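Local structure of 2,3-dimethylmalate lyase (Aspergillus niger, 3FA4) at residues G48-V53 / L59-L64; Q103-G108 / Q149-D154; L210-N213 / A219-S222. The protein is a magnesium-binding enzyme of the phosphoenolpyruvate phosphomutase family, built on a TIM-barrel-type fold and assembled here as four copies of the chain. All blocks are in the same frame, centred on the assembly; numbering follows the deposited sequence.

Contact 1. Residues G48-V53 / L59-L64; sequences GTAASV and LGICTL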
ATOM      1  N   GLY B  48      -7.892  -2.481 -17.339  1.00 35.36           N
ATOM      2  CA  GLY B  48      -8.244  -3.578 -16.472  1.00 35.90           C
ATOM      3  C   GLY B  48      -7.842  -3.472 -15.018  1.00 36.20           C
ATOM      4  O   GLY B  48      -8.578  -3.989 -14.158  1.00 36.61           O
ATOM      5  N   THR B  49      -6.698  -2.814 -14.728  1.00 36.19           N
ATOM      6  CA  THR B  49      -6.238  -2.503 -13.339  1.00 34.77           C
ATOM      7  C   THR B  49      -7.181  -1.490 -12.718  1.00 36.74           C
ATOM      8  O   THR B  49      -7.647  -1.688 -11.612  1.00 37.06           O
ATOM      9  CB  THR B  49      -4.760  -1.969 -13.330  1.00 35.38           C
ATOM     10  OG1 THR B  49      -3.915  -2.907 -14.008  1.00 35.04           O
ATOM     11  CG2 THR B  49      -4.171  -1.700 -11.907  1.00 34.71           C
ATOM     12  N   ALA B  50      -7.474  -0.403 -13.430  1.00 36.69           N
ATOM     13  CA  ALA B  50      -8.467   0.552 -13.017  1.00 35.81           C
ATOM     14  C   ALA B  50      -9.795  -0.138 -12.753  1.00 36.09           C
ATOM     15  O   ALA B  50     -10.435   0.171 -11.773  1.00 36.23           O
ATOM     16  CB  ALA B  50      -8.627   1.631 -14.137  1.00 35.18           C
ATOM     17  N   ALA B  51     -10.256  -1.014 -13.668  1.00 36.32           N
ATOM     18  CA  ALA B  51     -11.530  -1.769 -13.478  1.00 35.13           C
ATOM     19  C   ALA B  51     -11.496  -2.711 -12.266  1.00 35.89           C
ATOM     20  O   ALA B  51     -12.417  -2.697 -11.449  1.00 35.45           O
ATOM     21  CB  ALA B  51     -11.894  -2.531 -14.743  1.00 35.22           C
ATOM     22  N   SER B  52     -10.412  -3.492 -12.108  1.00 35.84           N
ATOM     23  CA  SER B  52     -10.282  -4.427 -10.971  1.00 36.28           C
ATOM     24  C   SER B  52      -9.856  -3.810  -9.622  1.00 36.38           C
ATOM     25  O   SER B  52     -10.375  -4.118  -8.560  1.00 36.32           O
ATOM     26  CB  SER B  52      -9.306  -5.504 -11.379  1.00 38.39           C
ATOM     27  OG  SER B  52      -9.331  -6.580 -10.489  1.00 39.91           O
ATOM     28  N   VAL B  53      -8.893  -2.932  -9.636  1.00 36.76           N
ATOM     29  CA  VAL B  53      -8.398  -2.383  -8.364  1.00 35.07           C
ATOM     30  C   VAL B  53      -9.360  -1.344  -7.810  1.00 35.54           C
ATOM     31  O   VAL B  53      -9.560  -1.301  -6.635  1.00 36.20           O
ATOM     32  CB  VAL B  53      -6.914  -1.900  -8.510  1.00 34.25           C
ATOM     33  CG1 VAL B  53      -6.420  -1.158  -7.309  1.00 35.08           C
ATOM     34  CG2 VAL B  53      -6.008  -3.100  -8.762  1.00 29.63           C
ATOM     35  N   LEU B  59      -9.678   6.502 -16.362  1.00 38.32           N
ATOM     36  CA  LEU B  59      -9.701   7.914 -16.500  1.00 37.99           C
ATOM     37  C   LEU B  59      -8.463   8.509 -15.840  1.00 38.08           C
ATOM     38  O   LEU B  59      -8.419   9.719 -15.518  1.00 38.11           O
ATOM     39  CB  LEU B  59     -10.899   8.409 -15.720  1.00 38.66           C
ATOM     40  CG  LEU B  59     -12.285   7.923 -16.067  1.00 39.27           C
ATOM     41  CD1 LEU B  59     -13.134   8.495 -14.971  1.00 40.69           C
ATOM     42  CD2 LEU B  59     -12.723   8.464 -17.465  1.00 40.56           C
ATOM     43  N   GLY B  60      -7.499   7.640 -15.555  1.00 38.64           N
ATOM     44  CA  GLY B  60      -6.231   8.042 -14.928  1.00 38.62           C
ATOM     45  C   GLY B  60      -6.350   8.132 -13.409  1.00 38.35           C
ATOM     46  O   GLY B  60      -5.825   9.096 -12.795  1.00 37.54           O
ATOM     47  N   ILE B  61      -7.001   7.114 -12.808  1.00 37.82           N
ATOM     48  CA  ILE B  61      -7.246   7.025 -11.344  1.00 38.85           C
ATOM     49  C   ILE B  61      -6.297   6.082 -10.574  1.00 38.48           C
ATOM     50  O   ILE B  61      -6.285   6.088  -9.350  1.00 38.77           O
ATOM     51  CB  ILE B  61      -8.752   6.810 -10.976  1.00 38.54           C
ATOM     52  CG1 ILE B  61      -9.343   5.716 -11.860  1.00 41.47           C
ATOM     53  CG2 ILE B  61      -9.548   8.022 -11.279  1.00 36.10           C
ATOM     54  CD1 ILE B  61      -9.323   4.363 -11.199  1.00 41.61           C
ATOM     55  N   CYS B  62      -5.481   5.311 -11.297  1.00 38.47           N
ATOM     56  CA  CYS B  62      -4.420   4.552 -10.705  1.00 37.87           C
ATOM     57  C   CYS B  62      -3.184   5.453 -10.518  1.00 37.66           C
ATOM     58  O   CYS B  62      -2.760   6.174 -11.461  1.00 36.80           O
ATOM     59  CB  CYS B  62      -4.066   3.351 -11.572  1.00 38.33           C
ATOM     60  SG  CYS B  62      -5.490   2.310 -12.103  1.00 37.60           S
ATOM     61  N   THR B  63      -2.641   5.416  -9.294  1.00 36.03           N
ATOM     62  CA  THR B  63      -1.327   6.019  -8.969  1.00 34.40           C
ATOM     63  C   THR B  63      -0.133   5.104  -9.383  1.00 34.78           C
ATOM     64  O   THR B  63      -0.313   3.983  -9.846  1.00 33.58           O
ATOM     65  CB  THR B  63      -1.226   6.322  -7.516  1.00 34.23           C
ATOM     66  OG1 THR B  63      -1.254   5.074  -6.821  1.00 36.31           O
ATOM     67  CG2 THR B  63      -2.443   7.230  -6.994  1.00 31.71           C
ATOM     68  N   LEU B  64       1.094   5.582  -9.182  1.00 34.77           N
ATOM     69  CA  LEU B  64       2.278   4.703  -9.319  1.00 35.72           C
ATOM     70  C   LEU B  64       2.135   3.439  -8.405  1.00 36.62           C
ATOM     71  O   LEU B  64       2.369   2.314  -8.863  1.00 37.75           O
ATOM     72  CB  LEU B  64       3.575   5.467  -8.983  1.00 33.80           C
ATOM     73  CG  LEU B  64       4.894   4.672  -9.017  1.00 32.71           C
ATOM     74  CD1 LEU B  64       5.100   3.794 -10.384  1.00 25.57           C
ATOM     75  CD2 LEU B  64       5.996   5.648  -8.725  1.00 30.83           C
TER

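Contact 2. Residues Q103-G108 / Q149-D154; sequences QYSRSG and QRIGSD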
ATOM      1  N   GLN B 103      11.362   1.266  -9.832  1.00 33.32           N
ATOM      2  CA  GLN B 103      10.352   0.431  -9.215  1.00 33.36           C
ATOM      3  C   GLN B 103       9.790  -0.690 -10.109  1.00 34.23           C
ATOM      4  O   GLN B 103       9.711  -1.823  -9.678  1.00 35.81           O
ATOM      5  CB  GLN B 103       9.216   1.310  -8.715  1.00 32.18           C
ATOM      6  CG  GLN B 103       9.608   2.120  -7.542  1.00 33.33           C
ATOM      7  CD  GLN B 103       8.472   2.787  -6.908  1.00 35.97           C
ATOM      8  OE1 GLN B 103       7.361   2.274  -6.975  1.00 39.20           O
ATOM      9  NE2 GLN B 103       8.718   3.922  -6.228  1.00 33.71           N
ATOM     10  N   TYR B 104       9.381  -0.396 -11.333  1.00 34.17           N
ATOM     11  CA  TYR B 104       9.080  -1.458 -12.322  1.00 34.11           C
ATOM     12  C   TYR B 104      10.240  -2.423 -12.548  1.00 33.92           C
ATOM     13  O   TYR B 104      10.035  -3.621 -12.621  1.00 34.79           O
ATOM     14  CB  TYR B 104       8.673  -0.845 -13.676  1.00 34.07           C
ATOM     15  CG  TYR B 104       7.175  -0.497 -13.841  1.00 34.09           C
ATOM     16  CD1 TYR B 104       6.459   0.079 -12.820  1.00 35.11           C
ATOM     17  CD2 TYR B 104       6.504  -0.735 -15.074  1.00 33.68           C
ATOM     18  CE1 TYR B 104       5.096   0.422 -12.993  1.00 32.81           C
ATOM     19  CE2 TYR B 104       5.151  -0.409 -15.250  1.00 32.06           C
ATOM     20  CZ  TYR B 104       4.479   0.162 -14.194  1.00 31.91           C
ATOM     21  OH  TYR B 104       3.184   0.471 -14.342  1.00 32.02           O
ATOM     22  N   SER B 105      11.458  -1.920 -12.677  1.00 34.08           N
ATOM     23  CA  SER B 105      12.615  -2.781 -12.844  1.00 35.07           C
ATOM     24  C   SER B 105      12.836  -3.725 -11.676  1.00 34.77           C
ATOM     25  O   SER B 105      12.881  -4.927 -11.893  1.00 34.33           O
ATOM     26  CB  SER B 105      13.860  -1.935 -13.062  1.00 36.05           C
ATOM     27  OG  SER B 105      13.580  -1.079 -14.147  1.00 40.14           O
ATOM     28  N   ARG B 106      13.003  -3.180 -10.452  1.00 34.01           N
ATOM     29  CA  ARG B 106      13.061  -3.984  -9.195  1.00 33.29           C
ATOM     30  C   ARG B 106      11.952  -5.011  -9.036  1.00 32.67           C
ATOM     31  O   ARG B 106      12.187  -6.059  -8.511  1.00 33.61           O
ATOM     32  CB  ARG B 106      13.088  -3.077  -7.945  1.00 33.29           C
ATOM     33  CG  ARG B 106      14.357  -2.293  -7.838  1.00 35.23           C
ATOM     34  CD  ARG B 106      14.575  -1.683  -6.424  1.00 33.84           C
ATOM     35  NE  ARG B 106      13.445  -0.876  -5.964  1.00 29.66           N
ATOM     36  CZ  ARG B 106      13.402   0.436  -6.124  1.00 31.70           C
ATOM     37  NH1 ARG B 106      14.422   1.050  -6.741  1.00 31.32           N
ATOM     38  NH2 ARG B 106      12.365   1.141  -5.655  1.00 30.84           N
ATOM     39  N   SER B 107      10.724  -4.676  -9.443  1.00 33.92           N
ATOM     40  CA  SER B 107       9.564  -5.580  -9.493  1.00 32.91           C
ATOM     41  C   SER B 107       9.605  -6.728 -10.501  1.00 32.88           C
ATOM     42  O   SER B 107       8.861  -7.658 -10.396  1.00 32.94           O
ATOM     43  CB  SER B 107       8.345  -4.788  -9.837  1.00 33.60           C
ATOM     44  OG  SER B 107       8.022  -3.882  -8.805  1.00 35.50           O
ATOM     45  N   GLY B 108      10.439  -6.633 -11.496  1.00 33.22           N
ATOM     46  CA  GLY B 108      10.638  -7.724 -12.433  1.00 34.58           C
ATOM     47  C   GLY B 108       9.821  -7.554 -13.679  1.00 35.13           C
ATOM     48  O   GLY B 108       9.704  -8.507 -14.477  1.00 36.03           O
ATOM     49  N   GLN B 149      19.292   2.916 -17.292  1.00 36.22           N
ATOM     50  CA  GLN B 149      20.763   3.021 -17.441  1.00 37.70           C
ATOM     51  C   GLN B 149      21.561   3.225 -16.112  1.00 36.95           C
ATOM     52  O   GLN B 149      22.610   2.626 -15.883  1.00 36.16           O
ATOM     53  CB  GLN B 149      21.102   4.136 -18.460  1.00 37.81           C
ATOM     54  CG  GLN B 149      21.137   3.606 -19.958  1.00 43.16           C
ATOM     55  CD  GLN B 149      21.214   4.685 -21.098  1.00 41.21           C
ATOM     56  OE1 GLN B 149      21.289   5.915 -20.876  1.00 45.61           O
ATOM     57  NE2 GLN B 149      21.176   4.197 -22.317  1.00 40.55           N
ATOM     58  N   ARG B 150      21.091   4.087 -15.234  1.00 36.80           N
ATOM     59  CA  ARG B 150      21.701   4.274 -13.933  1.00 36.54           C
ATOM     60  C   ARG B 150      21.774   3.000 -13.125  1.00 36.83           C
ATOM     61  O   ARG B 150      22.748   2.729 -12.478  1.00 37.40           O
ATOM     62  CB  ARG B 150      20.922   5.294 -13.138  1.00 37.41           C
ATOM     63  CG  ARG B 150      21.471   6.662 -13.102  1.00 37.19           C
ATOM     64  CD  ARG B 150      20.498   7.601 -12.470  1.00 41.69           C
ATOM     65  NE  ARG B 150      20.174   8.692 -13.353  1.00 41.25           N
ATOM     66  CZ  ARG B 150      18.980   9.194 -13.554  1.00 40.55           C
ATOM     67  NH1 ARG B 150      17.929   8.745 -12.925  1.00 36.34           N
ATOM     68  NH2 ARG B 150      18.863  10.195 -14.382  1.00 43.59           N
ATOM     69  N   ILE B 151      20.710   2.227 -13.152  1.00 36.64           N
ATOM     70  CA  ILE B 151      20.599   1.013 -12.297  1.00 35.08           C
ATOM     71  C   ILE B 151      20.921  -0.304 -12.998  1.00 35.42           C
ATOM     72  O   ILE B 151      20.801  -1.361 -12.372  1.00 36.15           O
ATOM     73  CB  ILE B 151      19.259   0.946 -11.519  1.00 34.62           C
ATOM     74  CG1 ILE B 151      18.070   0.914 -12.503  1.00 35.69           C
ATOM     75  CG2 ILE B 151      19.220   2.103 -10.489  1.00 33.70           C
ATOM     76  CD1 ILE B 151      16.750   0.377 -12.038  1.00 33.47           C
ATOM     77  N   GLY B 152      21.434  -0.221 -14.236  1.00 34.98           N
ATOM     78  CA  GLY B 152      21.897  -1.372 -14.996  1.00 34.29           C
ATOM     79  C   GLY B 152      20.749  -2.261 -15.402  1.00 34.51           C
ATOM     80  O   GLY B 152      20.884  -3.459 -15.549  1.00 35.10           O
ATOM     81  N   SER B 153      19.588  -1.664 -15.612  1.00 34.84           N
ATOM     82  CA  SER B 153      18.373  -2.432 -15.869  1.00 33.70           C
ATOM     83  C   SER B 153      18.072  -2.527 -17.331  1.00 33.49           C
ATOM     84  O   SER B 153      18.202  -1.533 -18.055  1.00 34.22           O
ATOM     85  CB  SER B 153      17.223  -1.789 -15.151  1.00 32.78           C
ATOM     86  OG  SER B 153      16.020  -2.242 -15.707  1.00 35.43           O
ATOM     87  N   ASP B 154      17.711  -3.729 -17.764  1.00 33.87           N
ATOM     88  CA  ASP B 154      17.370  -4.077 -19.148  1.00 33.49           C
ATOM     89  C   ASP B 154      15.870  -3.914 -19.417  1.00 34.56           C
ATOM     90  O   ASP B 154      15.391  -4.334 -20.451  1.00 34.72           O
ATOM     91  CB  ASP B 154      17.614  -5.553 -19.391  1.00 34.94           C
ATOM     92  CG  ASP B 154      19.083  -5.909 -19.592  1.00 37.51           C
ATOM     93  OD1 ASP B 154      19.858  -5.013 -19.948  1.00 40.26           O
ATOM     94  OD2 ASP B 154      19.442  -7.112 -19.430  1.00 36.06           O
TER

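Contact 3. Residues L210-N213 / A219-S222; sequences LLLN and ATPS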
ATOM      1  N   LEU B 210       8.096  -2.733 -33.537  1.00 34.47           N
ATOM      2  CA  LEU B 210       6.829  -2.146 -33.242  1.00 34.96           C
ATOM      3  C   LEU B 210       5.841  -3.100 -32.672  1.00 35.15           C
ATOM      4  O   LEU B 210       5.983  -4.278 -32.801  1.00 33.45           O
ATOM      5  CB  LEU B 210       6.267  -1.357 -34.407  1.00 35.51           C
ATOM      6  CG  LEU B 210       7.146  -0.424 -35.236  1.00 35.76           C
ATOM      7  CD1 LEU B 210       6.442   0.007 -36.429  1.00 30.02           C
ATOM      8  CD2 LEU B 210       7.564   0.751 -34.481  1.00 31.94           C
ATOM      9  N   LEU B 211       4.864  -2.538 -31.990  1.00 34.96           N
ATOM     10  CA  LEU B 211       3.903  -3.251 -31.207  1.00 35.38           C
ATOM     11  C   LEU B 211       2.560  -2.885 -31.764  1.00 36.23           C
ATOM     12  O   LEU B 211       2.251  -1.739 -31.872  1.00 36.05           O
ATOM     13  CB  LEU B 211       3.967  -2.812 -29.748  1.00 34.35           C
ATOM     14  CG  LEU B 211       3.006  -3.360 -28.697  1.00 33.85           C
ATOM     15  CD1 LEU B 211       3.651  -3.356 -27.396  1.00 32.69           C
ATOM     16  CD2 LEU B 211       1.722  -2.659 -28.619  1.00 29.67           C
ATOM     17  N   LEU B 212       1.770  -3.872 -32.125  1.00 35.24           N
ATOM     18  CA  LEU B 212       0.393  -3.651 -32.462  1.00 34.71           C
ATOM     19  C   LEU B 212      -0.565  -3.806 -31.305  1.00 35.79           C
ATOM     20  O   LEU B 212      -0.615  -4.813 -30.680  1.00 37.32           O
ATOM     21  CB  LEU B 212      -0.030  -4.512 -33.636  1.00 35.23           C
ATOM     22  CG  LEU B 212      -1.484  -4.557 -34.079  1.00 33.88           C
ATOM     23  CD1 LEU B 212      -1.921  -3.303 -34.650  1.00 32.26           C
ATOM     24  CD2 LEU B 212      -1.691  -5.663 -35.009  1.00 30.21           C
ATOM     25  N   ASN B 213      -1.345  -2.789 -31.051  1.00 35.42           N
ATOM     26  CA  ASN B 213      -2.430  -2.907 -30.096  1.00 36.69           C
ATOM     27  C   ASN B 213      -3.803  -3.399 -30.652  1.00 37.62           C
ATOM     28  O   ASN B 213      -4.600  -2.655 -31.300  1.00 38.26           O
ATOM     29  CB  ASN B 213      -2.611  -1.617 -29.321  1.00 35.89           C
ATOM     30  CG  ASN B 213      -3.625  -1.765 -28.196  1.00 37.72           C
ATOM     31  OD1 ASN B 213      -3.833  -2.865 -27.600  1.00 34.99           O
ATOM     32  ND2 ASN B 213      -4.282  -0.647 -27.893  1.00 39.33           N
ATOM     33  N   ALA B 219     -10.755   1.300 -33.743  1.00 37.65           N
ATOM     34  CA  ALA B 219     -10.179   1.949 -34.954  1.00 37.72           C
ATOM     35  C   ALA B 219      -9.442   0.950 -35.882  1.00 37.75           C
ATOM     36  O   ALA B 219      -9.376   1.117 -37.127  1.00 38.32           O
ATOM     37  CB  ALA B 219      -9.243   3.062 -34.523  1.00 37.41           C
ATOM     38  N   THR B 220      -8.928  -0.123 -35.274  1.00 37.62           N
ATOM     39  CA  THR B 220      -8.096  -1.118 -35.979  1.00 37.10           C
ATOM     40  C   THR B 220      -8.858  -2.352 -36.547  1.00 36.96           C
ATOM     41  O   THR B 220      -9.602  -3.026 -35.820  1.00 36.88           O
ATOM     42  CB  THR B 220      -6.961  -1.562 -35.015  1.00 37.88           C
ATOM     43  OG1 THR B 220      -6.439  -0.393 -34.378  1.00 35.79           O
ATOM     44  CG2 THR B 220      -5.820  -2.338 -35.728  1.00 35.17           C
ATOM     45  N   PRO B 221      -8.631  -2.690 -37.839  1.00 36.68           N
ATOM     46  CA  PRO B 221      -9.220  -3.897 -38.379  1.00 36.66           C
ATOM     47  C   PRO B 221      -8.716  -5.112 -37.564  1.00 36.13           C
ATOM     48  O   PRO B 221      -7.838  -4.922 -36.781  1.00 37.39           O
ATOM     49  CB  PRO B 221      -8.694  -3.894 -39.819  1.00 37.53           C
ATOM     50  CG  PRO B 221      -7.443  -3.093 -39.782  1.00 35.33           C
ATOM     51  CD  PRO B 221      -7.829  -2.001 -38.873  1.00 37.14           C
ATOM     52  N   SER B 222      -9.297  -6.301 -37.695  1.00 34.90           N
ATOM     53  CA  SER B 222      -8.958  -7.437 -36.821  1.00 33.83           C
ATOM     54  C   SER B 222      -7.812  -8.174 -37.424  1.00 32.50           C
ATOM     55  O   SER B 222      -7.945  -8.763 -38.470  1.00 34.64           O
ATOM     56  CB  SER B 222     -10.167  -8.356 -36.605  1.00 33.51           C
ATOM     57  OG  SER B 222     -11.096  -7.772 -35.665  1.00 35.80           O
TER
HETATM   58  O   HOH W   1      -7.305  -0.629 -31.233  1.00 38.95           O

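Contact 1. Residues G48-V53 / L59-L64
Cys-62 presses its thiol against the first turns of helix 46-54, landing on backbone as much as on side chain. Its SG lies 3.6 Å from Ala-50 CA and no farther from the amide N of the same residue, while Ala-50 CB is 3.8 Å from that sulfur. The sulfur gets there because it is turned to the side of its own backbone N, opposite the carbonyl carbon (chi1 -50°), which sends it straight off the loop at the helix. It also brushes Thr-49, with CG2 of the threonine 4.2 Å from Cys-62 SG. The hydroxyl of Thr-49 takes no part in this, being bonded back to the carbonyl of Thr-45.

Ile-61 adds a second, lighter touch through the very end of its longer branch: CD1 meets Ala-50 CB at 4.1 Å. Here CG1 is squeezed between the backbone N and the carbonyl carbon (chi1 46°), and chi2, at 96°, is well off a staggered value. That bend swings the terminal methyl back over the alanine, although the CB bond itself does not aim at the helix. The methyl of Ala-50 is thus touched by both loop residues, and no hydrogen bond crosses between 48-53 and 59-64. Met-67 and His-54 also touch Cys-62, and Ala-51 packs on Cys-278 of the second subunit.

Past the cysteine the chain turns into a new helix, with Thr-63 at its N-cap position. The cysteine side chain is about 8 Å from the bound magnesium ion, near Asp-86 and Asp-88 without touching them. This is the helix after barrel strand 42-44, with the loop that leads on to helix 64-75 folded back against it, close to the metal site of a TIM-barrel-type fold.

Contact 2. Residues Q103-G108 / Q149-D154
Ser-105 reaches from helix 94-107 to both Ile-151 and Ser-153, at the C-terminal end of helix 134-151. CB of Ser-105 meets Ile-151 CD1 at 3.8 Å on the apolar side; Ser-153 OG, 3.4 Å from that carbon, comes up against it on its way to the hydroxyl. One bond farther out, OG of Ser-105 accepts a hydrogen bond from Ser-153 OG at 3.1 Å. The hydroxyl stands beside its own backbone N (chi1 -54°), within reach of the preceding helical turn, where it is bonded to the carbonyl of Thr-101.

The serine pair is not symmetrical. Measured from each CB through OG to the partner OG, the angle is about 111° at Ser-153, near tetrahedral, but only about 90° at Ser-105, so the donor comes in across the CB-OG bond instead of beyond its end. Ser-153 OG in turn is bonded to the backbone N of Ile-155. Both hydroxyls of this buried pair therefore have a partner on each side of the contact, in a chain running from Ile-155 through the two serines to Thr-101.

Ile-151 supplies the apolar touch. Its longer branch is nearly extended, and the methyl at its tip does the touching.

Gly-108 and Gly-152 close their respective helices with Schellman motifs, their positive phi turning the chain away from each helix. Nearby, Arg-106 makes a salt bridge to Glu-72 of the fourth subunit, and Tyr-104 OH bonds the backbone O of Asp-86, a magnesium ligand. What results is the packing of two successive outer helices at their C-terminal ends, each following its strand (83-86, then 111-114), as in the repeated beta-alpha units of a TIM-barrel-type fold.

Contact 3. Residues L210-N213 / A219-S222
Strand 211-213 and the loop after it keep their backbones well apart, the closest CA atoms being Asn-213 CA and Thr-220 CA at 8.4 Å. Side chains and one water span the interval. Leu-212 sends CD1 to within 4.2 Å of Thr-220 CG2, and the two side chains run past each other from opposite ends, methyl alongside methyl. The leucine is extended from its backbone N (chi1 174°), and CG2 of the threonine is likewise opposite its own N; these torsions carry CD1 and CG2 toward each other across the interval.

The strand is a stave of the TIM-barrel-type sheet: it has backbone bonds to Gly-187 of strand 186-189 on one side and to Ile-235 and Ile-237 of strand 235-238 on the other, while Leu-212 packs outside the contact against Ile-223 and Phe-233.

Beside the methyl pair runs a polar path. The backbone O of Asn-213 stands 4.2 Å from Thr-220 OG1, and a water serves both, donating to the threonine at 3.3 Å from its OG1 and weakly to the carbonyl at 3.4 Å from Asn-213 O. Thr-220 OG1 is also hydrogen-bonded to the carbonyl of Ile-192, which fixes the rotation of the hydroxyl. Asn-213 turns its amide elsewhere: ND2 bonds Glu-190 OE1, and the side chain is about 10 Å from the magnesium ion.

Along the chain the three contacts follow one another, each closing before the next opens, and all belong to the same barrel-type fold. Contacts 1 and 2 have centres about 22 Å apart yet touch: Leu-64, at the start of helix 64-75, packs on Gln-103 and Tyr-104 of helix 94-107. Contact 3 stands apart, its centre about 23 Å from that of contact 1 and about 28 Å from that of contact 2, on the opposite side of the chain's centre from the latter. Contacts 1 and 3 fold loops against the helix or strand they follow, each with a side chain within about 10 Å of the magnesium ion, while contact 2 packs two outer barrel helices together.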